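PDB 5JK0: tyrosine recombinase XerH from Helicobacter pylori, which cuts and rejoins DNA as a site-specific tyrosine recombinase at difH sites, takes part in chromosome segregation and may contribute to chromosome decatenation. Local coordinates for residues D[4-9]-D[100-105]; D[11-16]-D[85-90]; D[260-265]-D[273-278]. All blocks are in the same frame, centred on the assembly; numbering follows the deposited sequence.

Interaction 1 (D[4-9]-D[100-105])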
loop_
_atom_site.group_PDB
_atom_site.type_symbol
_atom_site.label_atom_id
_atom_site.label_comp_id
_atom_site.label_asym_id
_atom_site.label_seq_id
_atom_site.Cartn_x
_atom_site.Cartn_y
_atom_site.Cartn_z
ATOM N N HIS D 4 -0.865 5.303 -39.601
ATOM C CA HIS D 4 0.312 5.114 -40.439
ATOM C C HIS D 4 0.953 3.764 -40.144
ATOM O O HIS D 4 0.745 3.205 -39.072
ATOM C CB HIS D 4 1.326 6.238 -40.209
ATOM C CG HIS D 4 0.740 7.612 -40.302
ATOM N ND1 HIS D 4 0.658 8.308 -41.490
ATOM C CD2 HIS D 4 0.210 8.420 -39.354
ATOM C CE1 HIS D 4 0.101 9.485 -41.269
ATOM N NE2 HIS D 4 -0.180 9.579 -39.982
ATOM N N PRO D 5 1.726 3.226 -41.099
ATOM C CA PRO D 5 2.506 2.021 -40.800
ATOM C C PRO D 5 3.518 2.291 -39.690
ATOM O O PRO D 5 3.933 3.438 -39.513
ATOM C CB PRO D 5 3.207 1.714 -42.127
ATOM C CG PRO D 5 2.351 2.359 -43.164
ATOM C CD PRO D 5 1.809 3.599 -42.521
ATOM N N LEU D 6 3.899 1.256 -38.947
ATOM C CA LEU D 6 4.842 1.416 -37.847
ATOM C C LEU D 6 6.194 1.922 -38.341
ATOM O O LEU D 6 6.744 2.884 -37.805
ATOM C CB LEU D 6 5.027 0.097 -37.097
ATOM C CG LEU D 6 5.971 0.161 -35.892
ATOM C CD1 LEU D 6 5.365 1.005 -34.782
ATOM C CD2 LEU D 6 6.315 -1.232 -35.387
ATOM N N GLU D 7 6.719 1.267 -39.371
ATOM C CA GLU D 7 8.035 1.597 -39.900
ATOM C C GLU D 7 7.956 1.997 -41.368
ATOM O O GLU D 7 7.782 1.150 -42.242
ATOM C CB GLU D 7 8.986 0.413 -39.722
ATOM C CG GLU D 7 9.125 -0.046 -38.277
ATOM C CD GLU D 7 9.943 -1.316 -38.142
ATOM O OE1 GLU D 7 11.093 -1.234 -37.657
ATOM O OE2 GLU D 7 9.435 -2.395 -38.516
ATOM N N GLU D 8 8.083 3.294 -41.632
ATOM C CA GLU D 8 7.999 3.815 -42.993
ATOM C C GLU D 8 9.368 4.200 -43.542
ATOM O O GLU D 8 9.536 4.364 -44.751
ATOM C CB GLU D 8 7.062 5.024 -43.045
ATOM C CG GLU D 8 5.598 4.690 -42.815
ATOM C CD GLU D 8 4.707 5.918 -42.858
ATOM O OE1 GLU D 8 3.838 5.993 -43.753
ATOM O OE2 GLU D 8 4.875 6.807 -41.997
ATOM N N LEU D 9 10.343 4.345 -42.651
ATOM C CA LEU D 9 11.686 4.757 -43.046
ATOM C C LEU D 9 12.705 3.645 -42.813
ATOM O O LEU D 9 12.418 2.658 -42.136
ATOM C CB LEU D 9 12.102 6.014 -42.281
ATOM C CG LEU D 9 11.141 7.203 -42.348
ATOM C CD1 LEU D 9 11.629 8.339 -41.462
ATOM C CD2 LEU D 9 10.966 7.672 -43.784
ATOM N N ASN D 100 18.131 -2.414 -35.007
ATOM C CA ASN D 100 17.837 -1.750 -36.272
ATOM C C ASN D 100 16.345 -1.551 -36.534
ATOM O O ASN D 100 15.951 -1.196 -37.644
ATOM C CB ASN D 100 18.457 -2.538 -37.429
ATOM C CG ASN D 100 19.971 -2.571 -37.367
ATOM O OD1 ASN D 100 20.608 -1.611 -36.932
ATOM N ND2 ASN D 100 20.559 -3.680 -37.803
ATOM N N SER D 101 15.520 -1.771 -35.516
ATOM C CA SER D 101 14.074 -1.663 -35.683
ATOM C C SER D 101 13.384 -1.064 -34.461
ATOM O O SER D 101 13.881 -1.172 -33.339
ATOM C CB SER D 101 13.478 -3.039 -35.990
ATOM O OG SER D 101 12.063 -2.984 -36.032
ATOM N N LEU D 102 12.234 -0.434 -34.688
ATOM C CA LEU D 102 11.419 0.098 -33.598
ATOM C C LEU D 102 10.879 -1.029 -32.728
ATOM O O LEU D 102 10.577 -0.828 -31.552
ATOM C CB LEU D 102 10.258 0.936 -34.142
ATOM C CG LEU D 102 10.578 2.328 -34.691
ATOM C CD1 LEU D 102 9.306 3.014 -35.165
ATOM C CD2 LEU D 102 11.281 3.172 -33.637
ATOM N N LYS D 103 10.759 -2.215 -33.316
ATOM C CA LYS D 103 10.247 -3.380 -32.603
ATOM C C LYS D 103 11.225 -3.870 -31.536
ATOM O O LYS D 103 10.861 -4.674 -30.676
ATOM C CB LYS D 103 9.932 -4.509 -33.587
ATOM C CG LYS D 103 8.813 -4.182 -34.565
ATOM C CD LYS D 103 8.551 -5.340 -35.517
ATOM C CE LYS D 103 7.423 -5.017 -36.485
ATOM N NZ LYS D 103 7.185 -6.121 -37.456
ATOM N N ASN D 104 12.461 -3.383 -31.593
ATOM C CA ASN D 104 13.466 -3.733 -30.594
ATOM C C ASN D 104 13.223 -3.012 -29.272
ATOM O O ASN D 104 13.776 -3.389 -28.237
ATOM C CB ASN D 104 14.871 -3.416 -31.110
ATOM C CG ASN D 104 15.269 -4.284 -32.287
ATOM O OD1 ASN D 104 15.725 -3.785 -33.316
ATOM N ND2 ASN D 104 15.097 -5.592 -32.141
ATOM N N ILE D 105 12.396 -1.974 -29.313
ATOM C CA ILE D 105 12.044 -1.231 -28.110
ATOM C C ILE D 105 11.072 -2.028 -27.245
ATOM O O ILE D 105 9.956 -2.326 -27.669
ATOM C CB ILE D 105 11.413 0.133 -28.449
ATOM C CG1 ILE D 105 12.385 0.985 -29.270
ATOM C CG2 ILE D 105 11.003 0.862 -27.178
ATOM C CD1 ILE D 105 11.852 2.362 -29.612
#
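Glu7 reaches across to Ser101 and Leu102 with one carboxylate oxygen. Glu7 OE1 accepts from Ser101 OG at 2.6 Å, a short bond on the syn side of the carboxylate, 32° out of its plane. Leu102 N donates to the same Glu7 OE1 at 3.3 Å, from above that plane. Both donors share one face of the carboxylate. The other oxygen, Glu7 OE2, is 4.5 Å from Lys103 NZ, too far for a salt bridge though the charges may attract, and the two side chains cross at about a right angle. Next to this polar group, Leu6 CD2 packs on Lys103 CG at 4.0 Å. Leu102 CD1 meets the backbone at Leu6 O, 3.7 Å away. Ser101 sits in an ST turn: its OG, anti to the backbone N (chi1 174°), accepts from Lys103 N at 3.1 Å. That hydroxyl therefore ties the 3-10 segment 102-104 to Glu7. The contact joins the N-terminal loop to the loop between helices 74-93 and 107-117 in the DNA-binding N-terminal part of the recombinase. Further out, Asn104 OD1 accepts from Ser101 N at 3.0 Å. Leu6 O accepts from Trp19 NE1 of helix 12-30, and Leu102 O is hydrogen-bonded to Tyr154 OH.

Interaction 2 (D[11-16]-D[85-90])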
loop_
_atom_site.group_PDB
_atom_site.type_symbol
_atom_site.label_atom_id
_atom_site.label_comp_id
_atom_site.label_asym_id
_atom_site.label_seq_id
_atom_site.Cartn_x
_atom_site.Cartn_y
_atom_site.Cartn_z
ATOM N N ASP D 11 15.643 4.358 -41.413
ATOM C CA ASP D 11 16.278 4.751 -40.162
ATOM C C ASP D 11 15.272 4.690 -39.016
ATOM O O ASP D 11 14.328 5.480 -38.973
ATOM C CB ASP D 11 16.870 6.159 -40.281
ATOM C CG ASP D 11 17.881 6.468 -39.189
ATOM O OD1 ASP D 11 17.773 5.902 -38.081
ATOM O OD2 ASP D 11 18.789 7.286 -39.443
ATOM N N PRO D 12 15.474 3.748 -38.081
ATOM C CA PRO D 12 14.587 3.582 -36.925
ATOM C C PRO D 12 14.576 4.813 -36.025
ATOM O O PRO D 12 13.536 5.154 -35.463
ATOM C CB PRO D 12 15.182 2.373 -36.193
ATOM C CG PRO D 12 16.608 2.329 -36.633
ATOM C CD PRO D 12 16.597 2.797 -38.056
ATOM N N THR D 13 15.725 5.471 -35.899
ATOM C CA THR D 13 15.833 6.687 -35.102
ATOM C C THR D 13 14.966 7.795 -35.695
ATOM O O THR D 13 14.297 8.531 -34.967
ATOM C CB THR D 13 17.296 7.170 -35.005
ATOM O OG1 THR D 13 18.089 6.171 -34.352
ATOM C CG2 THR D 13 17.382 8.466 -34.215
ATOM N N GLU D 14 14.973 7.901 -37.019
ATOM C CA GLU D 14 14.157 8.891 -37.710
ATOM C C GLU D 14 12.678 8.528 -37.622
ATOM O O GLU D 14 11.814 9.404 -37.564
ATOM C CB GLU D 14 14.588 9.019 -39.173
ATOM N N ASN D 15 12.394 7.229 -37.611
ATOM C CA ASN D 15 11.025 6.742 -37.495
ATOM C C ASN D 15 10.450 7.022 -36.108
ATOM O O ASN D 15 9.253 7.271 -35.959
ATOM C CB ASN D 15 10.963 5.244 -37.798
ATOM C CG ASN D 15 9.983 4.914 -38.905
ATOM O OD1 ASN D 15 10.348 4.310 -39.913
ATOM N ND2 ASN D 15 8.728 5.311 -38.723
ATOM N N LEU D 16 11.313 6.977 -35.097
ATOM C CA LEU D 16 10.909 7.293 -33.733
ATOM C C LEU D 16 10.521 8.762 -33.621
ATOM O O LEU D 16 9.531 9.102 -32.973
ATOM C CB LEU D 16 12.031 6.962 -32.744
ATOM C CG LEU D 16 11.753 7.283 -31.272
ATOM C CD1 LEU D 16 10.544 6.510 -30.765
ATOM C CD2 LEU D 16 12.978 6.991 -30.416
ATOM N N GLU D 85 17.123 10.894 -27.833
ATOM C CA GLU D 85 18.563 11.077 -27.685
ATOM C C GLU D 85 19.218 9.796 -27.179
ATOM O O GLU D 85 20.283 9.401 -27.654
ATOM C CB GLU D 85 18.858 12.234 -26.730
ATOM C CG GLU D 85 20.325 12.399 -26.377
ATOM C CD GLU D 85 20.551 13.454 -25.311
ATOM O OE1 GLU D 85 20.759 14.630 -25.673
ATOM O OE2 GLU D 85 20.515 13.107 -24.111
ATOM N N TYR D 86 18.567 9.155 -26.215
ATOM C CA TYR D 86 19.027 7.882 -25.677
ATOM C C TYR D 86 19.047 6.800 -26.750
ATOM O O TYR D 86 20.065 6.145 -26.963
ATOM C CB TYR D 86 18.138 7.447 -24.506
ATOM C CG TYR D 86 18.286 5.990 -24.116
ATOM C CD1 TYR D 86 19.340 5.567 -23.314
ATOM C CD2 TYR D 86 17.365 5.041 -24.543
ATOM C CE1 TYR D 86 19.477 4.237 -22.955
ATOM C CE2 TYR D 86 17.495 3.710 -24.191
ATOM C CZ TYR D 86 18.551 3.314 -23.398
ATOM O OH TYR D 86 18.678 1.989 -23.048
ATOM N N PHE D 87 17.915 6.624 -27.425
ATOM C CA PHE D 87 17.752 5.547 -28.395
ATOM C C PHE D 87 18.712 5.667 -29.578
ATOM O O PHE D 87 19.171 4.660 -30.113
ATOM C CB PHE D 87 16.307 5.506 -28.903
ATOM C CG PHE D 87 16.040 4.403 -29.888
ATOM C CD1 PHE D 87 15.843 3.101 -29.454
ATOM C CD2 PHE D 87 15.986 4.665 -31.247
ATOM C CE1 PHE D 87 15.602 2.082 -30.357
ATOM C CE2 PHE D 87 15.742 3.651 -32.155
ATOM C CZ PHE D 87 15.548 2.359 -31.709
ATOM N N SER D 88 19.016 6.896 -29.980
ATOM C CA SER D 88 19.872 7.127 -31.140
ATOM C C SER D 88 21.297 6.626 -30.915
ATOM O O SER D 88 21.971 6.210 -31.857
ATOM C CB SER D 88 19.895 8.613 -31.501
ATOM O OG SER D 88 20.425 9.389 -30.441
ATOM N N LYS D 89 21.751 6.660 -29.666
ATOM C CA LYS D 89 23.107 6.229 -29.346
ATOM C C LYS D 89 23.137 4.845 -28.700
ATOM O O LYS D 89 24.144 4.142 -28.779
ATOM C CB LYS D 89 23.788 7.248 -28.428
ATOM C CG LYS D 89 23.071 7.486 -27.108
ATOM C CD LYS D 89 23.805 8.514 -26.263
ATOM C CE LYS D 89 23.100 8.749 -24.937
ATOM N NZ LYS D 89 23.830 9.735 -24.090
ATOM N N ALA D 90 22.032 4.451 -28.074
ATOM C CA ALA D 90 21.978 3.177 -27.366
ATOM C C ALA D 90 21.660 2.008 -28.294
ATOM O O ALA D 90 22.066 0.876 -28.031
ATOM C CB ALA D 90 20.956 3.238 -26.240
HETATM O O HOH W 1 21.233 6.258 -34.363
#
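Phe87 CG is anti to the backbone N (chi1 -179°), and Leu16 CG likewise (chi1 178°), and the two side chains cross obliquely between their helices. Leu16 CD2 meets Phe87 CD2 at 3.9 Å and lies equally near Phe87 CB. Pro12 comes to the edge of the ring, its C atom 4.2 Å from Phe87 CE2 and near the ring plane. Thr13 and Phe87 pass alongside each other, running opposite ways, with Thr13 OG1 4.0 Å from Phe87 CD2. Thr13 CG2 packs on Ser88 CB at 3.7 Å, while Thr13 OG1 bonds to a water at 3.1 Å. That water donates to Ser88 O at 2.6 Å and so bridges the two helices. Asp11 is the N-cap of helix 12-30; its OD1 accepts a weak bond from Thr13 N at 3.0 Å. The short segments 12-16 and 85-90 run antiparallel, at 170°, with a closest approach of 9.8 Å between their axes. This is helix-to-helix packing in the helical N-terminal region, away from the active site. On helix 74-93, Lys89 makes a cation-pi contact with Phe43 of a neighbouring subunit. Phe87 also packs on Ile105 in the loop before helix 107-117 and on Met109 of that helix.

Interaction 3 (D[260-265]-D[273-278]); sequences EWLIER and DLLFCN. With nucleotides of chain H.
Leu275 O lies at the edge of the Trp261 ring, near the indole plane, and accepts from Trp261 NE1 at 3.1 Å. The donor stands 52° out of the carbonyl plane. Arg265 CB lies over one face of the indole, 4.0 Å above the plane and toward the rim. Phe276 has Leu275 CG over the centre of one face. Its ring is nearly parallel to the five-membered ring of Trp261, at 13°, but slid aside, with centroids 5.7 Å apart. At the edge of the Arg265 guanidinium lies Leu274 O. It accepts from Arg265 NH2 at 2.8 Å and, more weakly, from NE. Arg265 is extended from CG to NE (chi3 170°), which carries NE to within bonding reach of Leu274 O. Leu274 O and Leu275 O, carbonyls of consecutive residues, are thus held by Arg265 and Trp261. Leu262 CD2 adds apolar packing on Leu275 CD1 at 3.8 Å. Asn278 CB lies 3.2 Å from OP1 of DG4 of chain H, and Asn278 ND2 hydrogen-bonds a phosphate of another nucleotide. The contact fastens the loop after helix 255-264 to that helix in the catalytic domain. Trp261 and Phe276 also pack on helix 198-211, through Leu203 and Leu204.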
loop_
_atom_site.group_PDB
_atom_site.type_symbol
_atom_site.label_atom_id
_atom_site.label_comp_id
_atom_site.label_asym_id
_atom_site.label_seq_id
_atom_site.Cartn_x
_atom_site.Cartn_y
_atom_site.Cartn_z
ATOM N N GLU D 260 -6.063 53.247 -4.803
ATOM C CA GLU D 260 -4.773 53.838 -5.145
ATOM C C GLU D 260 -4.183 53.218 -6.408
ATOM O O GLU D 260 -3.610 53.918 -7.245
ATOM C CB GLU D 260 -3.795 53.683 -3.980
ATOM C CG GLU D 260 -2.429 54.300 -4.228
ATOM C CD GLU D 260 -1.480 54.101 -3.063
ATOM O OE1 GLU D 260 -1.871 53.437 -2.081
ATOM O OE2 GLU D 260 -0.340 54.612 -3.130
ATOM N N TRP D 261 -4.327 51.903 -6.544
ATOM C CA TRP D 261 -3.763 51.187 -7.685
ATOM C C TRP D 261 -4.499 51.500 -8.985
ATOM O O TRP D 261 -3.871 51.679 -10.030
ATOM C CB TRP D 261 -3.770 49.678 -7.426
ATOM C CG TRP D 261 -3.621 48.848 -8.669
ATOM C CD1 TRP D 261 -4.469 47.871 -9.105
ATOM C CD2 TRP D 261 -2.569 48.928 -9.641
ATOM N NE1 TRP D 261 -4.007 47.334 -10.282
ATOM C CE2 TRP D 261 -2.846 47.968 -10.635
ATOM C CE3 TRP D 261 -1.421 49.719 -9.767
ATOM C CZ2 TRP D 261 -2.015 47.776 -11.738
ATOM C CZ3 TRP D 261 -0.601 49.528 -10.864
ATOM C CH2 TRP D 261 -0.901 48.562 -11.834
ATOM N N LEU D 262 -5.825 51.570 -8.920
ATOM C CA LEU D 262 -6.632 51.867 -10.102
ATOM C C LEU D 262 -6.312 53.247 -10.668
ATOM O O LEU D 262 -6.448 53.479 -11.869
ATOM C CB LEU D 262 -8.122 51.767 -9.774
ATOM C CG LEU D 262 -8.671 50.351 -9.599
ATOM C CD1 LEU D 262 -10.143 50.389 -9.216
ATOM C CD2 LEU D 262 -8.461 49.532 -10.863
ATOM N N ILE D 263 -5.888 54.159 -9.799
ATOM C CA ILE D 263 -5.479 55.490 -10.230
ATOM C C ILE D 263 -4.177 55.422 -11.019
ATOM O O ILE D 263 -4.069 55.979 -12.113
ATOM C CB ILE D 263 -5.298 56.444 -9.034
ATOM C CG1 ILE D 263 -6.642 56.701 -8.350
ATOM C CG2 ILE D 263 -4.683 57.758 -9.487
ATOM C CD1 ILE D 263 -6.537 57.552 -7.104
ATOM N N GLU D 264 -3.192 54.727 -10.460
ATOM C CA GLU D 264 -1.885 54.598 -11.093
ATOM C C GLU D 264 -1.934 53.666 -12.301
ATOM O O GLU D 264 -1.045 53.690 -13.151
ATOM C CB GLU D 264 -0.855 54.093 -10.083
ATOM C CG GLU D 264 -0.688 54.989 -8.868
ATOM C CD GLU D 264 0.310 54.437 -7.871
ATOM O OE1 GLU D 264 0.834 53.327 -8.106
ATOM O OE2 GLU D 264 0.571 55.112 -6.852
ATOM N N ARG D 265 -2.980 52.850 -12.370
ATOM C CA ARG D 265 -3.152 51.900 -13.465
ATOM C C ARG D 265 -3.445 52.621 -14.780
ATOM O O ARG D 265 -3.184 52.093 -15.862
ATOM C CB ARG D 265 -4.274 50.911 -13.136
ATOM C CG ARG D 265 -4.494 49.825 -14.177
ATOM C CD ARG D 265 -5.665 48.935 -13.795
ATOM N NE ARG D 265 -6.052 48.044 -14.886
ATOM C CZ ARG D 265 -6.917 48.369 -15.840
ATOM N NH1 ARG D 265 -7.486 49.566 -15.842
ATOM N NH2 ARG D 265 -7.213 47.498 -16.796
ATOM N N ASP D 273 -9.607 45.162 -19.474
ATOM C CA ASP D 273 -10.026 45.418 -18.100
ATOM C C ASP D 273 -9.296 44.515 -17.111
ATOM O O ASP D 273 -9.780 44.267 -16.007
ATOM C CB ASP D 273 -11.538 45.235 -17.959
ATOM C CG ASP D 273 -11.995 43.844 -18.352
ATOM O OD1 ASP D 273 -11.313 43.206 -19.180
ATOM O OD2 ASP D 273 -13.037 43.391 -17.834
ATOM N N LEU D 274 -8.129 44.024 -17.517
ATOM C CA LEU D 274 -7.288 43.216 -16.643
ATOM C C LEU D 274 -6.792 44.066 -15.476
ATOM O O LEU D 274 -6.262 45.158 -15.682
ATOM C CB LEU D 274 -6.112 42.630 -17.425
ATOM C CG LEU D 274 -5.287 41.536 -16.751
ATOM C CD1 LEU D 274 -6.148 40.314 -16.459
ATOM C CD2 LEU D 274 -4.102 41.162 -17.624
ATOM N N LEU D 275 -6.971 43.570 -14.256
ATOM C CA LEU D 275 -6.641 44.347 -13.064
ATOM C C LEU D 275 -5.136 44.544 -12.903
ATOM O O LEU D 275 -4.655 45.675 -12.833
ATOM C CB LEU D 275 -7.215 43.678 -11.812
ATOM C CG LEU D 275 -7.027 44.455 -10.507
ATOM C CD1 LEU D 275 -7.611 45.853 -10.630
ATOM C CD2 LEU D 275 -7.659 43.712 -9.342
ATOM N N PHE D 276 -4.397 43.441 -12.840
ATOM C CA PHE D 276 -2.947 43.507 -12.700
ATOM C C PHE D 276 -2.265 43.350 -14.056
ATOM O O PHE D 276 -2.645 42.494 -14.856
ATOM C CB PHE D 276 -2.452 42.433 -11.729
ATOM C CG PHE D 276 -3.090 42.505 -10.371
ATOM C CD1 PHE D 276 -2.683 43.454 -9.449
ATOM C CD2 PHE D 276 -4.094 41.619 -10.015
ATOM C CE1 PHE D 276 -3.269 43.522 -8.198
ATOM C CE2 PHE D 276 -4.683 41.682 -8.766
ATOM C CZ PHE D 276 -4.270 42.635 -7.857
ATOM N N CYS D 277 -1.259 44.178 -14.311
ATOM C CA CYS D 277 -0.552 44.139 -15.584
ATOM C C CYS D 277 0.901 44.577 -15.443
ATOM O O CYS D 277 1.259 45.284 -14.501
ATOM C CB CYS D 277 -1.259 45.023 -16.613
ATOM S SG CYS D 277 -1.293 46.782 -16.188
ATOM N N ASN D 278 1.735 44.149 -16.386
ATOM C CA ASN D 278 3.125 44.581 -16.426
ATOM C C ASN D 278 3.246 45.969 -17.045
ATOM O O ASN D 278 2.241 46.638 -17.283
ATOM C CB ASN D 278 3.985 43.571 -17.195
ATOM C CG ASN D 278 3.413 43.225 -18.561
ATOM O OD1 ASN D 278 2.747 44.042 -19.199
ATOM N ND2 ASN D 278 3.671 42.004 -19.015
ATOM P P DG H 4 7.170 44.846 -14.373
ATOM O OP1 DG H 4 6.578 44.769 -15.726
ATOM O OP2 DG H 4 6.457 45.578 -13.303
ATOM O "O5'" DG H 4 7.468 43.363 -13.841
ATOM C "C5'" DG H 4 7.174 42.226 -14.652
ATOM C "C4'" DG H 4 8.232 42.025 -15.726
ATOM O "O4'" DG H 4 9.547 42.160 -15.145
ATOM C "C3'" DG H 4 8.241 40.651 -16.365
ATOM O "O3'" DG H 4 7.292 40.595 -17.420
ATOM C "C2'" DG H 4 9.671 40.544 -16.893
ATOM C "C1'" DG H 4 10.473 41.398 -15.900
ATOM N N9 DG H 4 11.301 40.619 -14.980
ATOM C C8 DG H 4 11.292 40.680 -13.606
ATOM N N7 DG H 4 12.147 39.871 -13.043
ATOM C C5 DG H 4 12.766 39.232 -14.110
ATOM C C6 DG H 4 13.782 38.246 -14.117
ATOM O O6 DG H 4 14.352 37.726 -13.148
ATOM N N1 DG H 4 14.125 37.867 -15.413
ATOM C C2 DG H 4 13.558 38.377 -16.557
ATOM N N2 DG H 4 14.018 37.886 -17.717
ATOM N N3 DG H 4 12.606 39.302 -16.565
ATOM C C4 DG H 4 12.259 39.682 -15.310
#

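Interactions 1 and 2 are neighbours, with centres about 10 Å apart. Along the chain, 11-16 and 85-90 both fall between 4-9 and 100-105. They touch: Leu9 N lies 2.7 Å from Asn15 OD1, a probable hydrogen bond, and Leu102 CD2 packs on Pro12 O. Together they join the start of helix 12-30, helix 74-93 and nearby loops in the helical N-terminal part. Interaction 3 comes later, in the catalytic domain, with its centre about 56 Å from that of interaction 1 and about 51 Å from that of interaction 2. It lies across the chain's centre from both. The contacts thus lie in the N-terminal helical and catalytic parts, which in tyrosine recombinases typically clamp the DNA.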